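Local coordinates for GH127 beta-L-arabinofuranoside (Geobacillus stearothermophilus, PDB 4QK0), which probably hydrolyses terminal beta-L-arabinofuranosyl residues from arabinose-containing sugars as a retaining glycoside hydrolase of family GH127, at residues A54-N57 and F58-A62; A551-G555 and P556-C560; G284-S287 and L288-A291; Q230-A234 and R235-E239. All coordinates share one frame; numbering follows the deposited sequence.

Contact 1 of 4, residues A54-N57 and F58-A62; sequences AIEN and FRIAA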
loop_
_atom_site.group_PDB
_atom_site.type_symbol
_atom_site.label_atom_id
_atom_site.label_comp_id
_atom_site.label_asym_id
_atom_site.label_seq_id
_atom_site.Cartn_x
_atom_site.Cartn_y
_atom_site.Cartn_z
ATOM N N ALA A 54 -3.195 -33.007 11.814
ATOM C CA ALA A 54 -1.762 -32.977 12.132
ATOM C C ALA A 54 -1.343 -34.273 12.847
ATOM O O ALA A 54 -0.265 -34.812 12.583
ATOM C CB ALA A 54 -1.395 -31.746 12.964
ATOM N N ILE A 55 -2.189 -34.734 13.755
ATOM C CA ILE A 55 -1.917 -35.961 14.518
ATOM C C ILE A 55 -2.192 -37.172 13.612
ATOM O O ILE A 55 -1.411 -38.128 13.565
ATOM C CB ILE A 55 -2.774 -36.035 15.773
ATOM C CG1 ILE A 55 -2.482 -34.874 16.728
ATOM C CG2 ILE A 55 -2.601 -37.371 16.497
ATOM C CD1 ILE A 55 -1.096 -34.886 17.320
ATOM N N GLU A 56 -3.290 -37.088 12.875
ATOM C CA GLU A 56 -3.694 -38.129 11.977
ATOM C C GLU A 56 -2.577 -38.473 11.005
ATOM O O GLU A 56 -2.315 -39.645 10.712
ATOM C CB GLU A 56 -5.009 -37.722 11.257
ATOM C CG GLU A 56 -5.686 -38.819 10.460
ATOM C CD GLU A 56 -5.979 -40.069 11.280
ATOM O OE1 GLU A 56 -5.965 -40.017 12.547
ATOM O OE2 GLU A 56 -6.209 -41.120 10.638
ATOM N N ASN A 57 -1.922 -37.465 10.453
ATOM C CA ASN A 57 -0.818 -37.721 9.525
ATOM C C ASN A 57 0.253 -38.657 10.186
ATOM O O ASN A 57 0.853 -39.431 9.510
ATOM C CB ASN A 57 -0.149 -36.426 9.077
ATOM C CG ASN A 57 -0.996 -35.604 8.088
ATOM O OD1 ASN A 57 -1.844 -36.119 7.374
ATOM N ND2 ASN A 57 -0.695 -34.314 8.020
ATOM N N PHE A 58 0.529 -38.499 11.474
ATOM C CA PHE A 58 1.530 -39.354 12.149
ATOM C C PHE A 58 0.987 -40.752 12.377
ATOM O O PHE A 58 1.711 -41.733 12.241
ATOM C CB PHE A 58 1.959 -38.788 13.493
ATOM C CG PHE A 58 2.886 -37.625 13.383
ATOM C CD1 PHE A 58 4.220 -37.807 13.047
ATOM C CD2 PHE A 58 2.420 -36.339 13.609
ATOM C CE1 PHE A 58 5.076 -36.727 12.920
ATOM C CE2 PHE A 58 3.269 -35.263 13.504
ATOM C CZ PHE A 58 4.585 -35.443 13.140
ATOM N N ARG A 59 -0.307 -40.845 12.680
ATOM C CA ARG A 59 -0.952 -42.133 12.720
ATOM C C ARG A 59 -0.788 -42.881 11.425
ATOM O O ARG A 59 -0.429 -44.073 11.427
ATOM C CB ARG A 59 -2.432 -41.985 12.990
ATOM C CG ARG A 59 -2.722 -41.798 14.439
ATOM C CD ARG A 59 -4.095 -42.320 14.795
ATOM N NE ARG A 59 -4.374 -41.759 16.081
ATOM C CZ ARG A 59 -4.943 -40.576 16.276
ATOM N NH1 ARG A 59 -5.378 -39.841 15.251
ATOM N NH2 ARG A 59 -5.088 -40.148 17.517
ATOM N N ILE A 60 -1.120 -42.220 10.314
ATOM C CA ILE A 60 -1.027 -42.881 9.027
ATOM C C ILE A 60 0.402 -43.306 8.822
ATOM O O ILE A 60 0.699 -44.436 8.426
ATOM C CB ILE A 60 -1.526 -41.963 7.911
ATOM C CG1 ILE A 60 -3.033 -41.665 8.125
ATOM C CG2 ILE A 60 -1.295 -42.600 6.558
ATOM C CD1 ILE A 60 -3.580 -40.534 7.263
ATOM N N ALA A 61 1.317 -42.407 9.123
ATOM C CA ALA A 61 2.730 -42.693 8.879
ATOM C C ALA A 61 3.218 -43.855 9.739
ATOM O O ALA A 61 4.137 -44.523 9.361
ATOM C CB ALA A 61 3.581 -41.439 9.131
ATOM N N ALA A 62 2.642 -44.034 10.920
ATOM C CA ALA A 62 3.056 -45.122 11.809
ATOM C C ALA A 62 2.366 -46.404 11.413
ATOM O O ALA A 62 2.568 -47.424 12.028
ATOM C CB ALA A 62 2.706 -44.797 13.230
#

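Contact 2 of 4, residues A551-G555 and P556-C560; sequences ALQRG and PIVYC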
loop_
_atom_site.group_PDB
_atom_site.type_symbol
_atom_site.label_atom_id
_atom_site.label_comp_id
_atom_site.label_asym_id
_atom_site.label_seq_id
_atom_site.Cartn_x
_atom_site.Cartn_y
_atom_site.Cartn_z
ATOM N N ALA A 551 4.242 9.418 19.374
ATOM C CA ALA A 551 3.677 8.229 20.009
ATOM C C ALA A 551 3.788 8.435 21.469
ATOM O O ALA A 551 4.748 9.029 21.974
ATOM C CB ALA A 551 4.403 6.963 19.592
ATOM N N LEU A 552 2.823 7.911 22.194
ATOM C CA LEU A 552 2.930 7.946 23.653
ATOM C C LEU A 552 3.466 6.631 24.227
ATOM O O LEU A 552 3.128 5.544 23.771
ATOM C CB LEU A 552 1.570 8.216 24.254
ATOM C CG LEU A 552 0.992 9.540 23.792
ATOM C CD1 LEU A 552 -0.375 9.717 24.372
ATOM C CD2 LEU A 552 1.856 10.729 24.176
ATOM N N GLN A 553 4.353 6.759 25.208
ATOM C CA GLN A 553 4.936 5.617 25.875
ATOM C C GLN A 553 5.106 5.916 27.371
ATOM O O GLN A 553 5.505 7.005 27.772
ATOM C CB GLN A 553 6.284 5.252 25.262
ATOM C CG GLN A 553 6.864 3.970 25.836
ATOM C CD GLN A 553 8.119 3.447 25.159
ATOM O OE1 GLN A 553 8.319 3.639 23.967
ATOM N NE2 GLN A 553 8.911 2.676 25.908
ATOM N N ARG A 554 4.883 4.896 28.180
ATOM C CA ARG A 554 5.145 4.993 29.641
ATOM C C ARG A 554 5.812 3.722 30.156
ATOM O O ARG A 554 5.269 2.626 29.989
ATOM C CB ARG A 554 3.816 5.192 30.343
ATOM C CG ARG A 554 3.904 5.255 31.846
ATOM C CD ARG A 554 2.559 5.585 32.493
ATOM N NE ARG A 554 2.791 5.730 33.935
ATOM C CZ ARG A 554 2.841 4.725 34.806
ATOM N NH1 ARG A 554 2.638 3.481 34.450
ATOM N NH2 ARG A 554 3.108 4.974 36.054
ATOM N N GLY A 555 6.983 3.843 30.780
ATOM C CA GLY A 555 7.736 2.626 31.119
ATOM C C GLY A 555 8.032 1.939 29.806
ATOM O O GLY A 555 8.291 2.609 28.799
ATOM N N PRO A 556 7.934 0.608 29.768
ATOM C CA PRO A 556 8.151 -0.172 28.526
ATOM C C PRO A 556 6.933 -0.248 27.570
ATOM O O PRO A 556 7.036 -0.891 26.531
ATOM C CB PRO A 556 8.426 -1.589 29.068
ATOM C CG PRO A 556 7.518 -1.675 30.249
ATOM C CD PRO A 556 7.554 -0.287 30.869
ATOM N N ILE A 557 5.804 0.359 27.953
ATOM C CA ILE A 557 4.568 0.153 27.248
ATOM C C ILE A 557 4.225 1.314 26.310
ATOM O O ILE A 557 4.159 2.468 26.728
ATOM C CB ILE A 557 3.405 -0.136 28.202
ATOM C CG1 ILE A 557 3.623 -1.560 28.743
ATOM C CG2 ILE A 557 2.088 -0.069 27.437
ATOM C CD1 ILE A 557 2.614 -1.951 29.780
ATOM N N VAL A 558 4.087 0.948 25.045
ATOM C CA VAL A 558 3.660 1.838 24.024
ATOM C C VAL A 558 2.123 1.867 24.050
ATOM O O VAL A 558 1.456 0.817 24.088
ATOM C CB VAL A 558 4.157 1.392 22.643
ATOM C CG1 VAL A 558 3.677 2.340 21.583
ATOM C CG2 VAL A 558 5.682 1.370 22.597
ATOM N N TYR A 559 1.615 3.080 23.930
ATOM C CA TYR A 559 0.185 3.348 23.994
ATOM C C TYR A 559 -0.427 3.563 22.588
ATOM O O TYR A 559 0.278 3.782 21.634
ATOM C CB TYR A 559 -0.018 4.576 24.908
ATOM C CG TYR A 559 -0.049 4.126 26.332
ATOM C CD1 TYR A 559 1.096 3.704 26.981
ATOM C CD2 TYR A 559 -1.261 4.025 26.997
ATOM C CE1 TYR A 559 1.051 3.178 28.280
ATOM C CE2 TYR A 559 -1.321 3.589 28.293
ATOM C CZ TYR A 559 -0.166 3.125 28.930
ATOM O OH TYR A 559 -0.267 2.621 30.203
ATOM N N CYS A 560 -1.752 3.482 22.507
ATOM C CA CYS A 560 -2.501 3.731 21.267
ATOM C C CYS A 560 -3.822 4.379 21.591
ATOM O O CYS A 560 -4.252 4.387 22.784
ATOM C CB CYS A 560 -2.726 2.478 20.513
ATOM S SG CYS A 560 -3.938 1.356 21.194
HETATM O O HOH W 1 0.878 6.388 21.102
HETATM O O HOH W 2 1.987 2.398 32.047
#

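Contact 3 of 4, residues G284-S287 and L288-A291; sequences GDES and LKQA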
loop_
_atom_site.group_PDB
_atom_site.type_symbol
_atom_site.label_atom_id
_atom_site.label_comp_id
_atom_site.label_asym_id
_atom_site.label_seq_id
_atom_site.Cartn_x
_atom_site.Cartn_y
_atom_site.Cartn_z
ATOM N N GLY A 284 33.448 -18.677 19.669
ATOM C CA GLY A 284 34.330 -17.500 19.699
ATOM C C GLY A 284 34.684 -16.926 18.330
ATOM O O GLY A 284 35.806 -16.513 18.117
ATOM N N ASP A 285 33.743 -16.919 17.391
ATOM C CA ASP A 285 34.019 -16.480 15.999
ATOM C C ASP A 285 33.695 -14.995 15.892
ATOM O O ASP A 285 32.519 -14.591 15.881
ATOM C CB ASP A 285 33.166 -17.307 15.029
ATOM C CG ASP A 285 33.338 -16.901 13.565
ATOM O OD1 ASP A 285 33.928 -15.841 13.247
ATOM O OD2 ASP A 285 32.847 -17.655 12.709
ATOM N N GLU A 286 34.738 -14.181 15.881
ATOM C CA GLU A 286 34.625 -12.727 15.921
ATOM C C GLU A 286 33.949 -12.162 14.654
ATOM O O GLU A 286 33.243 -11.179 14.736
ATOM C CB GLU A 286 36.031 -12.075 16.116
ATOM C CG GLU A 286 36.030 -10.540 16.186
ATOM C CD GLU A 286 35.192 -9.984 17.366
ATOM O OE1 GLU A 286 35.176 -10.597 18.465
ATOM O OE2 GLU A 286 34.537 -8.934 17.215
ATOM N N SER A 287 34.200 -12.774 13.512
ATOM C CA SER A 287 33.652 -12.328 12.266
ATOM C C SER A 287 32.104 -12.495 12.275
ATOM O O SER A 287 31.364 -11.659 11.742
ATOM C CB SER A 287 34.263 -13.122 11.095
ATOM O OG SER A 287 33.804 -14.493 11.078
ATOM N N LEU A 288 31.653 -13.569 12.899
ATOM C CA LEU A 288 30.266 -13.844 12.995
ATOM C C LEU A 288 29.615 -12.928 14.048
ATOM O O LEU A 288 28.518 -12.415 13.850
ATOM C CB LEU A 288 30.071 -15.318 13.312
ATOM C CG LEU A 288 28.761 -15.980 12.976
ATOM C CD1 LEU A 288 28.365 -15.718 11.536
ATOM C CD2 LEU A 288 28.913 -17.483 13.238
ATOM N N LYS A 289 30.327 -12.690 15.122
ATOM C CA LYS A 289 29.899 -11.759 16.126
ATOM C C LYS A 289 29.655 -10.372 15.545
ATOM O O LYS A 289 28.661 -9.739 15.857
ATOM C CB LYS A 289 30.943 -11.656 17.233
ATOM C CG LYS A 289 30.631 -10.641 18.314
ATOM C CD LYS A 289 31.572 -10.763 19.507
ATOM C CE LYS A 289 31.491 -9.497 20.338
ATOM N NZ LYS A 289 31.964 -9.697 21.722
ATOM N N GLN A 290 30.580 -9.907 14.736
ATOM C CA GLN A 290 30.470 -8.596 14.110
ATOM C C GLN A 290 29.353 -8.542 13.104
ATOM O O GLN A 290 28.666 -7.556 13.048
ATOM C CB GLN A 290 31.763 -8.215 13.410
ATOM C CG GLN A 290 32.708 -7.533 14.384
ATOM C CD GLN A 290 34.120 -7.440 13.853
ATOM O OE1 GLN A 290 34.357 -7.556 12.643
ATOM N NE2 GLN A 290 35.077 -7.257 14.758
ATOM N N ALA A 291 29.166 -9.608 12.336
ATOM C CA ALA A 291 28.035 -9.688 11.406
ATOM C C ALA A 291 26.710 -9.547 12.159
ATOM O O ALA A 291 25.863 -8.770 11.774
ATOM C CB ALA A 291 28.066 -10.978 10.625
#

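Contact 4 of 4, residues Q230-A234 and R235-E239; sequences QEKEA and RGETE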
loop_
_atom_site.group_PDB
_atom_site.type_symbol
_atom_site.label_atom_id
_atom_site.label_comp_id
_atom_site.label_asym_id
_atom_site.label_seq_id
_atom_site.Cartn_x
_atom_site.Cartn_y
_atom_site.Cartn_z
ATOM N N GLN A 230 20.632 -25.584 -7.943
ATOM C CA GLN A 230 20.979 -26.973 -8.271
ATOM C C GLN A 230 19.789 -27.872 -8.060
ATOM O O GLN A 230 19.479 -28.662 -8.932
ATOM C CB GLN A 230 22.186 -27.465 -7.455
ATOM C CG GLN A 230 23.477 -26.673 -7.710
ATOM C CD GLN A 230 24.615 -27.011 -6.750
ATOM O OE1 GLN A 230 24.426 -27.197 -5.543
ATOM N NE2 GLN A 230 25.819 -27.059 -7.291
ATOM N N GLU A 231 19.115 -27.784 -6.913
ATOM C CA GLU A 231 17.969 -28.702 -6.698
ATOM C C GLU A 231 16.788 -28.385 -7.601
ATOM O O GLU A 231 16.065 -29.289 -8.045
ATOM C CB GLU A 231 17.530 -28.788 -5.217
ATOM C CG GLU A 231 17.157 -27.485 -4.549
ATOM C CD GLU A 231 16.238 -27.666 -3.344
ATOM O OE1 GLU A 231 15.346 -26.808 -3.162
ATOM O OE2 GLU A 231 16.407 -28.651 -2.564
ATOM N N LYS A 232 16.616 -27.107 -7.879
ATOM C CA LYS A 232 15.583 -26.630 -8.811
ATOM C C LYS A 232 15.765 -27.241 -10.194
ATOM O O LYS A 232 14.853 -27.807 -10.766
ATOM C CB LYS A 232 15.672 -25.105 -8.878
ATOM C CG LYS A 232 14.985 -24.423 -10.028
ATOM C CD LYS A 232 14.734 -22.922 -9.762
ATOM C CE LYS A 232 15.568 -22.002 -10.620
ATOM N NZ LYS A 232 14.799 -20.766 -10.947
ATOM N N GLU A 233 16.953 -27.092 -10.732
ATOM C CA GLU A 233 17.372 -27.738 -11.988
ATOM C C GLU A 233 17.080 -29.252 -11.986
ATOM O O GLU A 233 16.433 -29.755 -12.881
ATOM C CB GLU A 233 18.873 -27.435 -12.169
ATOM C CG GLU A 233 19.652 -28.307 -13.147
ATOM C CD GLU A 233 19.633 -27.772 -14.560
ATOM O OE1 GLU A 233 18.676 -27.030 -14.899
ATOM O OE2 GLU A 233 20.569 -28.110 -15.317
ATOM N N ALA A 234 17.522 -29.964 -10.948
ATOM C CA ALA A 234 17.251 -31.399 -10.803
ATOM C C ALA A 234 15.750 -31.761 -10.755
ATOM O O ALA A 234 15.395 -32.863 -11.125
ATOM C CB ALA A 234 17.952 -31.953 -9.568
ATOM N N ARG A 235 14.882 -30.855 -10.288
ATOM C CA ARG A 235 13.425 -31.087 -10.314
ATOM C C ARG A 235 12.842 -30.806 -11.700
ATOM O O ARG A 235 11.667 -31.067 -11.934
ATOM C CB ARG A 235 12.688 -30.169 -9.337
ATOM C CG ARG A 235 12.863 -30.486 -7.883
ATOM C CD ARG A 235 11.811 -29.765 -7.021
ATOM N NE ARG A 235 11.921 -28.296 -7.041
ATOM C CZ ARG A 235 12.745 -27.565 -6.295
ATOM N NH1 ARG A 235 13.613 -28.121 -5.443
ATOM N NH2 ARG A 235 12.724 -26.243 -6.393
ATOM N N GLY A 236 13.643 -30.234 -12.597
ATOM C CA GLY A 236 13.164 -29.816 -13.907
ATOM C C GLY A 236 12.336 -28.529 -13.892
ATOM O O GLY A 236 11.576 -28.260 -14.802
ATOM N N GLU A 237 12.511 -27.718 -12.863
ATOM C CA GLU A 237 11.714 -26.530 -12.690
ATOM C C GLU A 237 12.379 -25.332 -13.381
ATOM O O GLU A 237 13.585 -25.125 -13.291
ATOM C CB GLU A 237 11.448 -26.318 -11.195
ATOM C CG GLU A 237 10.830 -24.989 -10.799
ATOM C CD GLU A 237 10.891 -24.751 -9.292
ATOM O OE1 GLU A 237 10.713 -25.727 -8.521
ATOM O OE2 GLU A 237 11.139 -23.578 -8.888
ATOM N N THR A 238 11.570 -24.575 -14.120
ATOM C CA THR A 238 12.048 -23.406 -14.899
ATOM C C THR A 238 11.448 -22.064 -14.450
ATOM O O THR A 238 12.086 -21.026 -14.619
ATOM C CB THR A 238 11.773 -23.589 -16.427
ATOM O OG1 THR A 238 10.473 -24.164 -16.636
ATOM C CG2 THR A 238 12.828 -24.507 -17.068
ATOM N N GLU A 239 10.238 -22.095 -13.875
ATOM C CA GLU A 239 9.509 -20.870 -13.449
ATOM C C GLU A 239 10.393 -19.972 -12.583
ATOM O O GLU A 239 11.150 -20.458 -11.733
ATOM C CB GLU A 239 8.228 -21.188 -12.652
ATOM C CG GLU A 239 7.103 -21.853 -13.431
ATOM C CD GLU A 239 7.430 -23.271 -13.894
ATOM O OE1 GLU A 239 6.823 -23.710 -14.889
ATOM O OE2 GLU A 239 8.300 -23.949 -13.298
HETATM O O HOH W 3 15.062 -25.037 -5.155
#

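Contact 1 of 4, residues A54-N57 and F58-A62
Glu56 and Arg59, one helical turn apart on helix 54-61, send their side chains across each other at about a right angle and meet in a salt bridge, with Arg59 NH1 2.8 Å from Glu56 OE1. The oxygen lies at the guanidinium edge, nearly in its plane, and is met almost along its own C-O axis; the carboxylate and guanidinium planes are 39° apart. Glu56 reaches this position through a bend at chi2 (55°), which folds its chain back toward the next turn, whereas the arginine runs extended from CG to NE. One guanidinium face rests on CG2 of Ile55, one turn earlier, which comes within 3.9 Å of NH2 and gives the flat cation an apolar surface. An alanine in place of Arg59 would remove both contacts and would probably leave OE1 of Glu56 without its charged mate and the methyl of Ile55 without this cover. OE2 of Glu56 bonds to Ser65 OG, so the carboxylate is held at both oxygens. Ile60 lays CG1 3.4 Å from the backbone O of Glu56, while its N donates a straight helical bond (167°) to the same oxygen. On the buried side CD2 of Phe58 lies 3.3 Å from O of Ala54. The Phe58 ring packs on Leu108 and Leu109 of helix 96-112 and on Val79 of helix 76-92, while Ile60 touches Ile125 of helix 122-126.

Contact 2 of 4, residues A551-G555 and P556-C560
Gln553 and Val558 face each other as a non-hydrogen-bonded antiparallel pair, and beside them Arg554 and Ile557 form the hydrogen-bonded pair that closes the hairpin through a type II' turn. The tight part is at this turn. Arg554 N donates to Ile557 O at 2.9 Å, in the carbonyl plane, whereas the return bond from Ile557 N meets Arg554 O from above its plane. Gly555 takes the positive phi (61°) that the turn requires and that glycine tolerates, and Pro556 follows with a phi natural to its ring. The extended Gln553 chain, with CG anti to the backbone N (chi1 -174°), carries NE2 to Gly555 O, 3.0 Å away and in the plane of both groups, at 171°. Its OE1 lies 3.7 Å from CG2 of Val558. Farther out, Tyr559 N continues the ladder to Leu552 O at 2.9 Å, but the side chains fit more loosely, CB of Leu552 4.0 Å from CB of Tyr559, and water 1 bridges Leu552 N and Tyr559 O. On the face of Arg554 and Tyr559, water 2 joins Arg554 NH1 to Tyr559 OH, which also bond to Trp465 O and Val594 O. Asn366 bonds to Pro556 O in the turn and Val558 N just after it, tying the hairpin to the catalytic-domain sequence. In this largely buried hairpin, Gln553 NE2, Arg554 NH1, Tyr559 OH and the ladder amides find backbone or water partners.

Contact 3 of 4, residues G284-S287 and L288-A291
Asp285 caps the start of helix 286-302, and its carboxylate lies against Leu288, the two side chains crossing at about a right angle. Its CG stands anti to the backbone N (chi1 178°), which turns the acid back over the first helical amides. From the backbone outward, CB lies 4.1 Å from CB of Leu288, and CG comes closer to that same carbon, at 3.6 Å. The tip then divides its work. OD1 accepts from Leu288 N at 3.2 Å, met from well above the carboxylate plane, and from Ser287 OG at 2.6 Å on its syn lone pair; Ser287 N adds a weak bond. OD2 lies 3.7 Å from CB of Leu288 and forms a salt bridge with Arg257, whose NE also bonds to Ser287 OG. A short acid suits this N-cap because it can reach amides that have no earlier helical carbonyl to receive them, and a serine two residues on supplies a hydroxyl to the same oxygen. The apolar Leu288 packs beside this polar site, on Met276, Leu279 and Ala280 of helix 266-283. On the exposed side Glu286, bent at chi2, sends OE2 to a weak bond with Gln290 NE2, 3.0 Å away, the carboxylate and amide planes being 65° apart. Its OE1 lies 3.8 Å from CD of Lys289, whose chain passes at a slant. Two acids thus sit at the amino end of the helix, where negative charge probably interacts favourably with the helix dipole, and Arg257 probably offsets that of Asp285.

Contact 4 of 4, residues Q230-A234 and R235-E239
A Schellman motif ends helix 227-234, and over it Arg235 reaches to acids on both sides, Glu231 in the last helical turn and Glu237 in the departing loop. The side chains of Glu231 and Arg235 lie side by side, pointing the same way, with NH1 3.2 Å from Glu231 OE1. The nitrogen meets that oxygen from above the carboxylate, whose plane stands at 90° to the guanidinium. Through NE and NH2, Arg235 takes hold of Glu237 OE1 side-on; the NH2 bond is 3.0 Å long and both stay in the guanidinium plane. A bend at chi3 (-65°) brings the group back across the helix, laying one face over CA of Lys232, 3.8 Å from NH2. The Lys232 side chain crosses that of Glu237 at about a right angle, CD 3.8 Å from OE2. Water 3 bridges Glu231 OE1 and NH2 at the guanidinium edge. In the Schellman motif, Glu237 N donates to Lys232 O at 3.1 Å and Gly236 N to Glu233 O at 2.8 Å; glycine suits this position because its phi is positive (76°). A leucine in place of Arg235 would probably leave Glu231 and Glu237 without their shared positive partner and set the carboxylate of Glu237 freer to turn. Glu231 also bonds to Leu135 N and Arg136 N, Glu237 to the Arg136 side chain, and NH1 of Arg235 to Met133 O.

From the N terminus the chain meets contact 1 on helix 54-61, then contact 4 where helix 227-234 gives way to a loop, contact 3 at the turn from helix 266-283 into helix 286-302, and last contact 2 in the C-terminal domain sequence. Each is made by consecutive residues, so none encloses a long loop; they follow in series, and none nests in or crosses another. Contacts 1, 4 and 3 belong to the helical catalytic-domain sequence, whereas contact 2 joins two strands of a mixed sheet. Contacts 1 and 4 are closest, about 20 Å between nearest atoms; both lie across the chain's centre from contact 2.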